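Local coordinates for protein-glutamine gamma-glutamyltransferase 2 (Pagrus major, PDB 1G0D) that probably catalyses the calcium-dependent joining of peptide-bound glutamine to primary amines, such as protein-bound lysine, cross-linking or aminating proteins, at residues W236-T241 and L518-C523; G485-V490 and V541-Y546; L506-M511 and Q524-S529; M511-N516 and L558-A563. All coordinates share one frame; numbering follows the deposited sequence.

Interaction 1: W236-T241 and L518-C523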
loop_
_atom_site.group_PDB
_atom_site.type_symbol
_atom_site.label_atom_id
_atom_site.label_comp_id
_atom_site.label_asym_id
_atom_site.label_seq_id
_atom_site.Cartn_x
_atom_site.Cartn_y
_atom_site.Cartn_z
ATOM N N TRP A 236 -9.674 -11.280 -7.523
ATOM C CA TRP A 236 -8.556 -12.115 -7.184
ATOM C C TRP A 236 -8.093 -13.064 -8.248
ATOM O O TRP A 236 -7.034 -13.680 -8.095
ATOM C CB TRP A 236 -8.858 -12.808 -5.856
ATOM C CG TRP A 236 -9.182 -11.732 -4.814
ATOM C CD1 TRP A 236 -10.419 -11.269 -4.496
ATOM C CD2 TRP A 236 -8.244 -10.843 -4.144
ATOM N NE1 TRP A 236 -10.322 -10.142 -3.687
ATOM C CE2 TRP A 236 -9.005 -9.865 -3.463
ATOM C CE3 TRP A 236 -6.848 -10.781 -4.065
ATOM C CZ2 TRP A 236 -8.420 -8.848 -2.719
ATOM C CZ3 TRP A 236 -6.269 -9.764 -3.315
ATOM C CH2 TRP A 236 -7.060 -8.814 -2.655
ATOM N N GLU A 237 -8.864 -13.181 -9.334
ATOM C CA GLU A 237 -8.439 -14.026 -10.447
ATOM C C GLU A 237 -8.734 -13.527 -11.841
ATOM O O GLU A 237 -9.779 -12.932 -12.148
ATOM C CB GLU A 237 -8.899 -15.486 -10.310
ATOM C CG GLU A 237 -7.740 -16.476 -10.534
ATOM C CD GLU A 237 -8.198 -17.857 -10.872
ATOM O OE1 GLU A 237 -9.397 -18.130 -10.687
ATOM O OE2 GLU A 237 -7.364 -18.665 -11.321
ATOM N N GLU A 238 -7.723 -13.854 -12.647
ATOM C CA GLU A 238 -7.471 -13.520 -14.038
ATOM C C GLU A 238 -8.470 -13.027 -15.075
ATOM O O GLU A 238 -8.169 -12.033 -15.737
ATOM C CB GLU A 238 -6.568 -14.595 -14.603
ATOM C CG GLU A 238 -6.611 -14.716 -16.028
ATOM C CD GLU A 238 -7.418 -15.895 -16.396
ATOM O OE1 GLU A 238 -8.360 -15.668 -17.175
ATOM O OE2 GLU A 238 -7.119 -17.027 -15.904
ATOM N N PRO A 239 -9.612 -13.683 -15.309
ATOM C CA PRO A 239 -10.381 -12.942 -16.353
ATOM C C PRO A 239 -10.891 -11.584 -15.787
ATOM O O PRO A 239 -11.941 -11.513 -15.154
ATOM C CB PRO A 239 -11.518 -13.884 -16.716
ATOM C CG PRO A 239 -11.618 -14.809 -15.533
ATOM C CD PRO A 239 -10.255 -14.920 -14.874
ATOM N N TYR A 240 -10.123 -10.517 -16.002
ATOM C CA TYR A 240 -10.464 -9.200 -15.468
ATOM C C TYR A 240 -11.286 -8.506 -16.505
ATOM O O TYR A 240 -11.016 -7.364 -16.886
ATOM C CB TYR A 240 -9.189 -8.407 -15.209
ATOM C CG TYR A 240 -8.243 -9.103 -14.267
ATOM C CD1 TYR A 240 -8.525 -9.209 -12.900
ATOM C CD2 TYR A 240 -7.100 -9.711 -14.743
ATOM C CE1 TYR A 240 -7.685 -9.914 -12.049
ATOM C CE2 TYR A 240 -6.258 -10.414 -13.904
ATOM C CZ TYR A 240 -6.554 -10.513 -12.569
ATOM O OH TYR A 240 -5.700 -11.232 -11.767
ATOM N N THR A 241 -12.328 -9.205 -16.924
ATOM C CA THR A 241 -13.161 -8.748 -18.008
ATOM C C THR A 241 -13.490 -7.287 -18.212
ATOM O O THR A 241 -13.140 -6.729 -19.266
ATOM C CB THR A 241 -14.449 -9.578 -18.097
ATOM O OG1 THR A 241 -15.082 -9.635 -16.821
ATOM C CG2 THR A 241 -14.110 -10.982 -18.544
ATOM N N LEU A 518 -4.090 -19.506 -5.230
ATOM C CA LEU A 518 -5.198 -20.133 -5.920
ATOM C C LEU A 518 -4.581 -21.116 -6.887
ATOM O O LEU A 518 -3.987 -20.722 -7.879
ATOM C CB LEU A 518 -5.985 -19.101 -6.707
ATOM C CG LEU A 518 -7.474 -18.855 -6.497
ATOM C CD1 LEU A 518 -7.874 -19.137 -5.099
ATOM C CD2 LEU A 518 -7.778 -17.438 -6.828
ATOM N N ARG A 519 -4.716 -22.397 -6.582
ATOM C CA ARG A 519 -4.206 -23.480 -7.411
ATOM C C ARG A 519 -4.812 -23.403 -8.815
ATOM O O ARG A 519 -6.018 -23.192 -8.965
ATOM C CB ARG A 519 -4.556 -24.798 -6.749
ATOM C CG ARG A 519 -3.729 -25.961 -7.225
ATOM C CD ARG A 519 -4.329 -27.310 -6.766
ATOM N NE ARG A 519 -5.689 -27.542 -7.269
ATOM C CZ ARG A 519 -6.750 -27.811 -6.497
ATOM N NH1 ARG A 519 -6.623 -27.888 -5.166
ATOM N NH2 ARG A 519 -7.946 -27.998 -7.061
ATOM N N ARG A 520 -3.970 -23.553 -9.837
ATOM C CA ARG A 520 -4.434 -23.464 -11.212
ATOM C C ARG A 520 -4.194 -24.710 -12.041
ATOM O O ARG A 520 -5.009 -25.640 -12.023
ATOM C CB ARG A 520 -3.803 -22.261 -11.888
ATOM C CG ARG A 520 -4.646 -21.014 -11.665
ATOM C CD ARG A 520 -3.971 -19.755 -12.093
ATOM N NE ARG A 520 -3.934 -19.610 -13.531
ATOM C CZ ARG A 520 -4.921 -19.067 -14.228
ATOM N NH1 ARG A 520 -4.830 -18.959 -15.546
ATOM N NH2 ARG A 520 -6.008 -18.645 -13.598
ATOM N N GLY A 521 -3.088 -24.754 -12.769
ATOM C CA GLY A 521 -2.822 -25.938 -13.573
ATOM C C GLY A 521 -1.667 -26.864 -13.169
ATOM O O GLY A 521 -0.490 -26.476 -13.245
ATOM N N GLU A 522 -2.001 -28.096 -12.761
ATOM C CA GLU A 522 -0.999 -29.091 -12.362
ATOM C C GLU A 522 -0.185 -29.505 -13.596
ATOM O O GLU A 522 -0.471 -30.533 -14.215
ATOM C CB GLU A 522 -1.704 -30.309 -11.741
ATOM C CG GLU A 522 -0.900 -31.610 -11.728
ATOM C CD GLU A 522 0.143 -31.669 -10.623
ATOM O OE1 GLU A 522 -0.213 -31.571 -9.418
ATOM O OE2 GLU A 522 1.336 -31.825 -10.975
ATOM N N CYS A 523 0.832 -28.715 -13.952
ATOM C CA CYS A 523 1.623 -29.029 -15.138
ATOM C C CYS A 523 2.703 -30.117 -15.028
ATOM O O CYS A 523 3.727 -30.030 -15.719
ATOM C CB CYS A 523 2.238 -27.763 -15.749
ATOM S SG CYS A 523 2.850 -26.596 -14.581
#
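Arg520 reaches from the loop 518-523 to two consecutive acids, Glu237 and Glu238, of the loop 236-241. From CB its chain runs outward to CG and CD, each 3.6 Å from Glu237 OE2; it bends at chi3 (74°), which swings NE off the line of the chain, and NE hydrogen-bonds to Cys552 O. At the tip, Arg520 NH2 donates to Glu237 OE2 at 2.7 Å, meeting the oxygen from above its carboxylate plane. Both NH1 and NH2 of Arg520 grip Glu238 OE2 end-on, each at 3.0 Å, with the carboxylate and guanidinium planes 89° apart. Beside this network Leu518 CD2 rests against Glu237 CG at 3.8 Å. Next in the chain is Trp236, its side chain about 4 Å from that of the active-site Cys272 at the nearest atoms. An alanine in place of Arg520 would probably leave Glu238 OE2 without these two donors and weaken the tie between the loops. Glu237 OE2 has a second positive partner, Arg324, so two acids and two arginines would largely balance one another. The contact is therefore a mainly electrostatic tie between surface loops.

Interaction 2: G485-V490 and V541-Y546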
loop_
_atom_site.group_PDB
_atom_site.type_symbol
_atom_site.label_atom_id
_atom_site.label_comp_id
_atom_site.label_asym_id
_atom_site.label_seq_id
_atom_site.Cartn_x
_atom_site.Cartn_y
_atom_site.Cartn_z
ATOM N N GLY A 485 8.959 -17.875 -20.778
ATOM C CA GLY A 485 9.196 -18.193 -22.177
ATOM C C GLY A 485 10.121 -19.401 -22.332
ATOM O O GLY A 485 10.120 -20.057 -23.369
ATOM N N THR A 486 10.892 -19.726 -21.297
ATOM C CA THR A 486 11.833 -20.836 -21.386
ATOM C C THR A 486 11.495 -22.138 -20.638
ATOM O O THR A 486 10.708 -22.144 -19.677
ATOM C CB THR A 486 13.264 -20.363 -20.939
ATOM O OG1 THR A 486 13.350 -20.347 -19.514
ATOM C CG2 THR A 486 13.557 -18.954 -21.439
ATOM N N ASP A 487 12.076 -23.248 -21.104
ATOM C CA ASP A 487 11.887 -24.530 -20.440
ATOM C C ASP A 487 13.056 -24.564 -19.488
ATOM O O ASP A 487 14.136 -24.123 -19.843
ATOM C CB ASP A 487 12.067 -25.718 -21.376
ATOM C CG ASP A 487 11.466 -25.519 -22.736
ATOM O OD1 ASP A 487 10.349 -24.965 -22.864
ATOM O OD2 ASP A 487 12.138 -25.963 -23.691
ATOM N N PHE A 488 12.892 -25.119 -18.300
ATOM C CA PHE A 488 14.022 -25.120 -17.375
ATOM C C PHE A 488 13.996 -26.293 -16.439
ATOM O O PHE A 488 13.028 -27.023 -16.373
ATOM C CB PHE A 488 13.995 -23.830 -16.534
ATOM C CG PHE A 488 12.666 -23.590 -15.836
ATOM C CD1 PHE A 488 11.648 -22.863 -16.466
ATOM C CD2 PHE A 488 12.416 -24.131 -14.573
ATOM C CE1 PHE A 488 10.395 -22.692 -15.848
ATOM C CE2 PHE A 488 11.172 -23.964 -13.960
ATOM C CZ PHE A 488 10.163 -23.246 -14.596
ATOM N N ASP A 489 15.061 -26.447 -15.682
ATOM C CA ASP A 489 15.118 -27.531 -14.735
ATOM C C ASP A 489 15.056 -26.952 -13.341
ATOM O O ASP A 489 15.493 -25.814 -13.112
ATOM C CB ASP A 489 16.423 -28.310 -14.860
ATOM C CG ASP A 489 16.742 -28.703 -16.284
ATOM O OD1 ASP A 489 17.947 -28.857 -16.582
ATOM O OD2 ASP A 489 15.805 -28.858 -17.099
ATOM N N VAL A 490 14.490 -27.736 -12.427
ATOM C CA VAL A 490 14.381 -27.395 -11.012
ATOM C C VAL A 490 14.939 -28.617 -10.296
ATOM O O VAL A 490 14.447 -29.717 -10.500
ATOM C CB VAL A 490 12.894 -27.250 -10.550
ATOM C CG1 VAL A 490 12.847 -27.110 -9.057
ATOM C CG2 VAL A 490 12.237 -26.054 -11.214
ATOM N N VAL A 541 15.927 -34.074 -10.985
ATOM C CA VAL A 541 15.527 -32.923 -11.771
ATOM C C VAL A 541 14.118 -33.036 -12.365
ATOM O O VAL A 541 13.628 -34.122 -12.699
ATOM C CB VAL A 541 16.533 -32.696 -12.925
ATOM C CG1 VAL A 541 16.031 -31.617 -13.851
ATOM C CG2 VAL A 541 17.887 -32.328 -12.353
ATOM N N MET A 542 13.453 -31.895 -12.468
ATOM C CA MET A 542 12.132 -31.849 -13.047
ATOM C C MET A 542 12.215 -30.779 -14.094
ATOM O O MET A 542 12.512 -29.640 -13.784
ATOM C CB MET A 542 11.111 -31.468 -11.988
ATOM C CG MET A 542 9.691 -31.268 -12.508
ATOM S SD MET A 542 8.507 -31.141 -11.132
ATOM C CE MET A 542 9.634 -31.320 -9.695
ATOM N N ARG A 543 11.970 -31.135 -15.343
ATOM C CA ARG A 543 12.048 -30.138 -16.384
ATOM C C ARG A 543 10.701 -29.618 -16.760
ATOM O O ARG A 543 9.866 -30.361 -17.272
ATOM C CB ARG A 543 12.722 -30.694 -17.625
ATOM C CG ARG A 543 12.811 -29.694 -18.764
ATOM C CD ARG A 543 13.997 -29.994 -19.665
ATOM N NE ARG A 543 14.150 -28.978 -20.697
ATOM C CZ ARG A 543 15.015 -27.966 -20.630
ATOM N NH1 ARG A 543 15.811 -27.829 -19.575
ATOM N NH2 ARG A 543 15.090 -27.092 -21.629
ATOM N N LEU A 544 10.493 -28.334 -16.484
ATOM C CA LEU A 544 9.250 -27.656 -16.814
ATOM C C LEU A 544 9.470 -27.005 -18.188
ATOM O O LEU A 544 10.561 -26.487 -18.446
ATOM C CB LEU A 544 8.949 -26.614 -15.742
ATOM C CG LEU A 544 8.283 -27.067 -14.440
ATOM C CD1 LEU A 544 7.156 -28.028 -14.707
ATOM C CD2 LEU A 544 9.303 -27.709 -13.580
ATOM N N HIS A 545 8.445 -27.044 -19.055
ATOM C CA HIS A 545 8.525 -26.500 -20.424
ATOM C C HIS A 545 7.507 -25.426 -20.720
ATOM O O HIS A 545 6.367 -25.494 -20.283
ATOM C CB HIS A 545 8.311 -27.593 -21.459
ATOM C CG HIS A 545 9.266 -28.728 -21.336
ATOM N ND1 HIS A 545 9.049 -29.792 -20.488
ATOM C CD2 HIS A 545 10.439 -28.975 -21.960
ATOM C CE1 HIS A 545 10.046 -30.649 -20.600
ATOM N NE2 HIS A 545 10.904 -30.177 -21.488
ATOM N N TYR A 546 7.910 -24.469 -21.534
ATOM C CA TYR A 546 7.040 -23.375 -21.846
ATOM C C TYR A 546 5.683 -23.754 -22.353
ATOM O O TYR A 546 4.691 -23.352 -21.769
ATOM C CB TYR A 546 7.690 -22.441 -22.849
ATOM C CG TYR A 546 6.786 -21.298 -23.205
ATOM C CD1 TYR A 546 6.373 -20.384 -22.238
ATOM C CD2 TYR A 546 6.338 -21.119 -24.510
ATOM C CE1 TYR A 546 5.540 -19.319 -22.560
ATOM C CE2 TYR A 546 5.490 -20.043 -24.847
ATOM C CZ TYR A 546 5.100 -19.154 -23.864
ATOM O OH TYR A 546 4.253 -18.119 -24.173
#
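This is antiparallel strand pairing, between the start of strand 488-496 and the end of strand 536-544, with a loop-to-helix junction beyond it. Main-chain bonds link Phe488 with Leu544 (Phe488 N to Leu544 O, 2.7 Å) and Val490 with Met542, both hydrogen-bonded pairs. Between them lies the non-hydrogen-bonded pair Asp489 and Arg543, where NH1 of Arg543 donates to OD2 of Asp489 at 2.7 Å; the same guanidinium makes a long salt bridge to Asp487. On the face bearing Phe488 and Leu544, CB of Leu544 sits over the Phe488 ring as a CH-pi contact, 4.1 Å from the centroid and 24° off its normal. Just outside the paired strands, Asp487 OD1 accepts from Tyr546 N at 2.8 Å, just after the N-cap residue His545. One face is thus charged and the other apolar, packing on strands 502-513 and 558-566, consistent with the first of the two C-terminal beta-barrel domains of transglutaminases; Val490 also touches Ile477 and Ile580, residues of the GTP site inferred by similarity.

Interaction 3: L506-M511 and Q524-S529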
loop_
_atom_site.group_PDB
_atom_site.type_symbol
_atom_site.label_atom_id
_atom_site.label_comp_id
_atom_site.label_asym_id
_atom_site.label_seq_id
_atom_site.Cartn_x
_atom_site.Cartn_y
_atom_site.Cartn_z
ATOM N N LEU A 506 10.179 -40.514 -3.097
ATOM C CA LEU A 506 10.214 -39.107 -3.404
ATOM C C LEU A 506 9.158 -38.655 -4.406
ATOM O O LEU A 506 9.290 -38.876 -5.608
ATOM C CB LEU A 506 11.610 -38.795 -3.935
ATOM C CG LEU A 506 12.262 -37.416 -4.024
ATOM C CD1 LEU A 506 12.467 -37.055 -5.487
ATOM C CD2 LEU A 506 11.448 -36.386 -3.310
ATOM N N THR A 507 8.118 -37.999 -3.918
ATOM C CA THR A 507 7.074 -37.480 -4.795
ATOM C C THR A 507 7.292 -35.993 -5.113
ATOM O O THR A 507 7.510 -35.193 -4.211
ATOM C CB THR A 507 5.709 -37.600 -4.129
ATOM O OG1 THR A 507 5.520 -38.939 -3.650
ATOM C CG2 THR A 507 4.614 -37.210 -5.109
ATOM N N MET A 508 7.218 -35.619 -6.384
ATOM C CA MET A 508 7.390 -34.222 -6.781
ATOM C C MET A 508 6.276 -33.767 -7.708
ATOM O O MET A 508 5.873 -34.505 -8.600
ATOM C CB MET A 508 8.705 -34.035 -7.509
ATOM C CG MET A 508 9.804 -34.882 -6.997
ATOM S SD MET A 508 11.062 -34.817 -8.261
ATOM C CE MET A 508 11.483 -36.568 -8.464
ATOM N N LEU A 509 5.756 -32.566 -7.492
ATOM C CA LEU A 509 4.707 -32.029 -8.358
ATOM C C LEU A 509 5.037 -30.604 -8.694
ATOM O O LEU A 509 5.685 -29.913 -7.933
ATOM C CB LEU A 509 3.342 -31.965 -7.688
ATOM C CG LEU A 509 2.688 -32.891 -6.671
ATOM C CD1 LEU A 509 3.477 -32.977 -5.360
ATOM C CD2 LEU A 509 1.275 -32.305 -6.428
ATOM N N ALA A 510 4.537 -30.140 -9.815
ATOM C CA ALA A 510 4.767 -28.778 -10.211
ATOM C C ALA A 510 3.425 -28.328 -10.777
ATOM O O ALA A 510 2.945 -28.883 -11.772
ATOM C CB ALA A 510 5.844 -28.738 -11.247
ATOM N N MET A 511 2.807 -27.347 -10.124
ATOM C CA MET A 511 1.503 -26.844 -10.549
ATOM C C MET A 511 1.566 -25.343 -10.614
ATOM O O MET A 511 2.291 -24.743 -9.844
ATOM C CB MET A 511 0.450 -27.218 -9.526
ATOM C CG MET A 511 0.428 -26.257 -8.365
ATOM S SD MET A 511 -0.060 -27.021 -6.808
ATOM C CE MET A 511 1.011 -28.482 -6.889
ATOM N N GLN A 524 2.472 -31.105 -14.148
ATOM C CA GLN A 524 3.322 -32.288 -13.973
ATOM C C GLN A 524 3.709 -32.742 -12.592
ATOM O O GLN A 524 4.107 -31.965 -11.748
ATOM C CB GLN A 524 4.572 -32.223 -14.840
ATOM C CG GLN A 524 5.809 -31.711 -14.197
ATOM C CD GLN A 524 6.914 -31.597 -15.220
ATOM O OE1 GLN A 524 7.955 -32.246 -15.092
ATOM N NE2 GLN A 524 6.691 -30.783 -16.261
ATOM N N ARG A 525 3.610 -34.053 -12.415
ATOM C CA ARG A 525 3.892 -34.751 -11.165
ATOM C C ARG A 525 4.881 -35.906 -11.448
ATOM O O ARG A 525 5.150 -36.222 -12.611
ATOM C CB ARG A 525 2.563 -35.264 -10.634
ATOM C CG ARG A 525 2.623 -36.071 -9.398
ATOM C CD ARG A 525 1.297 -36.772 -9.243
ATOM N NE ARG A 525 0.256 -35.859 -8.803
ATOM C CZ ARG A 525 -0.219 -35.835 -7.568
ATOM N NH1 ARG A 525 -1.170 -34.968 -7.255
ATOM N NH2 ARG A 525 0.257 -36.676 -6.649
ATOM N N LYS A 526 5.424 -36.547 -10.415
ATOM C CA LYS A 526 6.403 -37.619 -10.642
ATOM C C LYS A 526 6.857 -38.205 -9.316
ATOM O O LYS A 526 7.200 -37.468 -8.406
ATOM C CB LYS A 526 7.600 -37.018 -11.386
ATOM C CG LYS A 526 8.823 -37.888 -11.619
ATOM C CD LYS A 526 9.913 -36.996 -12.265
ATOM C CE LYS A 526 11.201 -37.730 -12.629
ATOM N NZ LYS A 526 12.407 -36.968 -12.148
ATOM N N THR A 527 6.844 -39.524 -9.194
ATOM C CA THR A 527 7.297 -40.159 -7.961
ATOM C C THR A 527 8.465 -41.074 -8.256
ATOM O O THR A 527 8.421 -41.860 -9.190
ATOM C CB THR A 527 6.210 -40.978 -7.302
ATOM O OG1 THR A 527 5.303 -40.089 -6.643
ATOM C CG2 THR A 527 6.808 -41.912 -6.270
ATOM N N ILE A 528 9.510 -40.966 -7.451
ATOM C CA ILE A 528 10.698 -41.766 -7.643
ATOM C C ILE A 528 11.003 -42.521 -6.392
ATOM O O ILE A 528 10.533 -42.167 -5.314
ATOM C CB ILE A 528 11.917 -40.868 -7.978
ATOM C CG1 ILE A 528 12.524 -41.310 -9.303
ATOM C CG2 ILE A 528 12.976 -40.930 -6.866
ATOM C CD1 ILE A 528 11.575 -41.219 -10.483
ATOM N N SER A 529 11.775 -43.582 -6.544
ATOM C CA SER A 529 12.196 -44.354 -5.392
ATOM C C SER A 529 13.653 -43.989 -5.265
ATOM O O SER A 529 14.411 -43.982 -6.244
ATOM C CB SER A 529 12.019 -45.848 -5.614
ATOM O OG SER A 529 10.830 -46.284 -4.970
#
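Thr507 and Thr527 face each other across a non-hydrogen-bonded pair, their OG1 atoms 3.2 Å apart in a hydrogen bond whose donor may be either. Both hydroxyls sit anti to their own carbonyl carbon, beside the backbone N (chi1 -51° and -77°), and these matching settings bring the two oxygens together. On the same face Leu509 and Arg525 lie side by side, pointing the same way. Leu509 CD2 is placed over one face of the Arg525 guanidinium, offset toward its rim, 3.7 Å from NH1. The polar end of that arginine turns elsewhere, to Glu317 and the carbonyl of Arg315.

The opposite face carries Leu506, Met508, Lys526 and Ile528. Met508 runs beside Lys526, and its methyl CE comes within 3.8 Å of NZ, while NZ itself is held by Glu540 and the carbonyl of Val541. Lys526 is extended as far as CE and bends at its last torsion (chi4 -132°), which sets NZ near the Met508 methyl. Leu506 CB meets Ile528 CG2 at 3.9 Å. Main-chain bonds frame the pairs: Leu506 and Ile528 exchange bonds both ways, Met508 N reaches Lys526 O at 2.7 Å, and the return bond is weak. Ala510 N donates to Gln524 O at 2.7 Å, next to the connecting loop. This is an antiparallel beta hairpin whose strand 525-532 is the outermost of its sheet.

Interaction 4: M511-N516 and L558-A563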
loop_
_atom_site.group_PDB
_atom_site.type_symbol
_atom_site.label_atom_id
_atom_site.label_comp_id
_atom_site.label_asym_id
_atom_site.label_seq_id
_atom_site.Cartn_x
_atom_site.Cartn_y
_atom_site.Cartn_z
ATOM N N MET A 511 2.807 -27.347 -10.124
ATOM C CA MET A 511 1.503 -26.844 -10.549
ATOM C C MET A 511 1.566 -25.343 -10.614
ATOM O O MET A 511 2.291 -24.743 -9.844
ATOM C CB MET A 511 0.450 -27.218 -9.526
ATOM C CG MET A 511 0.428 -26.257 -8.365
ATOM S SD MET A 511 -0.060 -27.021 -6.808
ATOM C CE MET A 511 1.011 -28.482 -6.889
ATOM N N ALA A 512 0.804 -24.737 -11.520
ATOM C CA ALA A 512 0.783 -23.283 -11.627
ATOM C C ALA A 512 -0.003 -22.763 -10.419
ATOM O O ALA A 512 -0.827 -23.488 -9.840
ATOM C CB ALA A 512 0.122 -22.852 -12.913
ATOM N N VAL A 513 0.248 -21.512 -10.040
ATOM C CA VAL A 513 -0.389 -20.912 -8.861
ATOM C C VAL A 513 -0.580 -19.382 -9.021
ATOM O O VAL A 513 -0.056 -18.764 -9.983
ATOM C CB VAL A 513 0.518 -21.205 -7.651
ATOM C CG1 VAL A 513 1.144 -19.945 -7.164
ATOM C CG2 VAL A 513 -0.232 -21.915 -6.562
ATOM N N THR A 514 -1.354 -18.781 -8.117
ATOM C CA THR A 514 -1.543 -17.320 -8.133
ATOM C C THR A 514 -0.900 -16.831 -6.848
ATOM O O THR A 514 -0.718 -17.622 -5.905
ATOM C CB THR A 514 -3.013 -16.857 -8.107
ATOM O OG1 THR A 514 -3.615 -17.217 -6.862
ATOM C CG2 THR A 514 -3.781 -17.457 -9.242
ATOM N N TYR A 515 -0.548 -15.548 -6.774
ATOM C CA TYR A 515 0.093 -15.095 -5.547
ATOM C C TYR A 515 -0.796 -15.392 -4.356
ATOM O O TYR A 515 -0.283 -15.804 -3.325
ATOM C CB TYR A 515 0.494 -13.611 -5.605
ATOM C CG TYR A 515 -0.484 -12.635 -5.020
ATOM C CD1 TYR A 515 -1.498 -12.085 -5.801
ATOM C CD2 TYR A 515 -0.358 -12.192 -3.708
ATOM C CE1 TYR A 515 -2.365 -11.102 -5.295
ATOM C CE2 TYR A 515 -1.236 -11.189 -3.178
ATOM C CZ TYR A 515 -2.231 -10.658 -3.988
ATOM O OH TYR A 515 -3.088 -9.688 -3.511
ATOM N N ASN A 516 -2.117 -15.233 -4.481
ATOM C CA ASN A 516 -2.958 -15.546 -3.328
ATOM C C ASN A 516 -3.267 -17.016 -3.159
ATOM O O ASN A 516 -4.317 -17.390 -2.653
ATOM C CB ASN A 516 -4.263 -14.729 -3.258
ATOM C CG ASN A 516 -5.062 -14.735 -4.517
ATOM O OD1 ASN A 516 -6.279 -14.739 -4.457
ATOM N ND2 ASN A 516 -4.422 -14.691 -5.647
ATOM N N LEU A 558 3.707 -17.771 -11.976
ATOM C CA LEU A 558 4.154 -18.542 -10.812
ATOM C C LEU A 558 3.964 -20.073 -10.863
ATOM O O LEU A 558 2.910 -20.587 -11.248
ATOM C CB LEU A 558 3.436 -18.027 -9.578
ATOM C CG LEU A 558 3.817 -16.703 -8.947
ATOM C CD1 LEU A 558 2.612 -16.266 -8.118
ATOM C CD2 LEU A 558 5.101 -16.841 -8.082
ATOM N N ILE A 559 4.976 -20.803 -10.420
ATOM C CA ILE A 559 4.900 -22.244 -10.401
ATOM C C ILE A 559 5.275 -22.746 -9.019
ATOM O O ILE A 559 6.411 -22.596 -8.572
ATOM C CB ILE A 559 5.848 -22.853 -11.475
ATOM C CG1 ILE A 559 5.223 -22.660 -12.869
ATOM C CG2 ILE A 559 6.092 -24.343 -11.197
ATOM C CD1 ILE A 559 6.177 -22.856 -13.997
ATOM N N ARG A 560 4.319 -23.348 -8.329
ATOM C CA ARG A 560 4.600 -23.869 -7.005
ATOM C C ARG A 560 5.105 -25.307 -7.115
ATOM O O ARG A 560 4.376 -26.174 -7.563
ATOM C CB ARG A 560 3.330 -23.836 -6.169
ATOM C CG ARG A 560 3.534 -24.056 -4.683
ATOM C CD ARG A 560 2.255 -23.698 -3.965
ATOM N NE ARG A 560 2.098 -22.257 -3.824
ATOM C CZ ARG A 560 1.087 -21.668 -3.188
ATOM N NH1 ARG A 560 1.028 -20.341 -3.102
ATOM N NH2 ARG A 560 0.129 -22.407 -2.641
ATOM N N VAL A 561 6.351 -25.557 -6.732
ATOM C CA VAL A 561 6.908 -26.904 -6.766
ATOM C C VAL A 561 6.878 -27.460 -5.354
ATOM O O VAL A 561 7.192 -26.739 -4.408
ATOM C CB VAL A 561 8.357 -26.887 -7.253
ATOM C CG1 VAL A 561 8.936 -28.299 -7.249
ATOM C CG2 VAL A 561 8.412 -26.282 -8.644
ATOM N N LYS A 562 6.467 -28.717 -5.205
ATOM C CA LYS A 562 6.406 -29.379 -3.891
ATOM C C LYS A 562 7.126 -30.716 -3.911
ATOM O O LYS A 562 7.172 -31.395 -4.919
ATOM C CB LYS A 562 4.960 -29.619 -3.471
ATOM C CG LYS A 562 4.119 -28.372 -3.489
ATOM C CD LYS A 562 2.716 -28.677 -2.977
ATOM C CE LYS A 562 1.851 -27.438 -2.890
ATOM N NZ LYS A 562 0.654 -27.725 -2.068
ATOM N N ALA A 563 7.703 -31.108 -2.802
ATOM C CA ALA A 563 8.391 -32.379 -2.811
ATOM C C ALA A 563 8.053 -33.041 -1.502
ATOM O O ALA A 563 8.016 -32.385 -0.462
ATOM C CB ALA A 563 9.895 -32.180 -2.943
#
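Strands 511-513 and 558-563 run antiparallel with axes 4.4 Å apart and 130° between their directions, Met511 and Arg560 exchanging both main-chain bonds (Arg560 N to Met511 O, 2.9 Å) and Val513 N donating to Leu558 O. Val513 meets both Arg560 and Leu558 with its two methyls. Its CG2 lies over the centre of the Arg560 guanidinium, 3.6 Å from CZ, while CG1 meets Leu558 CB at 3.8 Å. Arg560 bends at chi3 (-78°), which turns NE out of the line of the chain, to 3.6 Å from Val513 CG2. Farther along, Leu558 CD1 packs 3.5 Å from Tyr515 N and touches the tyrosine CB. At the other end Met511 CE approaches Lys562 CE at 4.2 Å.

Buried Arg560 is satisfied beyond these strands by Asp326, Ser517, Asn330 and Asn579, the last a GTP-site residue inferred by similarity. Lys562 shares Asp326. A leucine in place of Arg560 would probably leave Asp326 with one cation fewer and take from Asn579 OD1 and Asn330 OD1 the donor they meet here. The contact thus joins hydrophobic packing to a buried charge network, beside the loop that carries Tyr515, a residue important for catalysis, whose OH is weakly hydrogen-bonded to Cys272 N.

How the interactions relate
Interaction 4 is wholly buried, interactions 2 and 3 are partly so, and interaction 1 is a surface contact. Interactions 3 and 4 share Met511 and both use strand 502-513, which 525-532 and 558-566 border on its two sides, with Leu509 O probably accepting from Lys562 N. Interaction 2 belongs to a separate three-stranded sheet that packs on them through Met542 against Val561 and Phe488 against Ile559. Interaction 1 adds no strand pairing; its loop 518-523 probably bonds to Ala512 through Arg520 N and Gly521 O, while Trp236 lies against Tyr515 of interaction 4. Salt bridges dominate interaction 1; main-chain bonds underlie interactions 2, 3 and 4, with a charged face added in 2 and a buried arginine in 4.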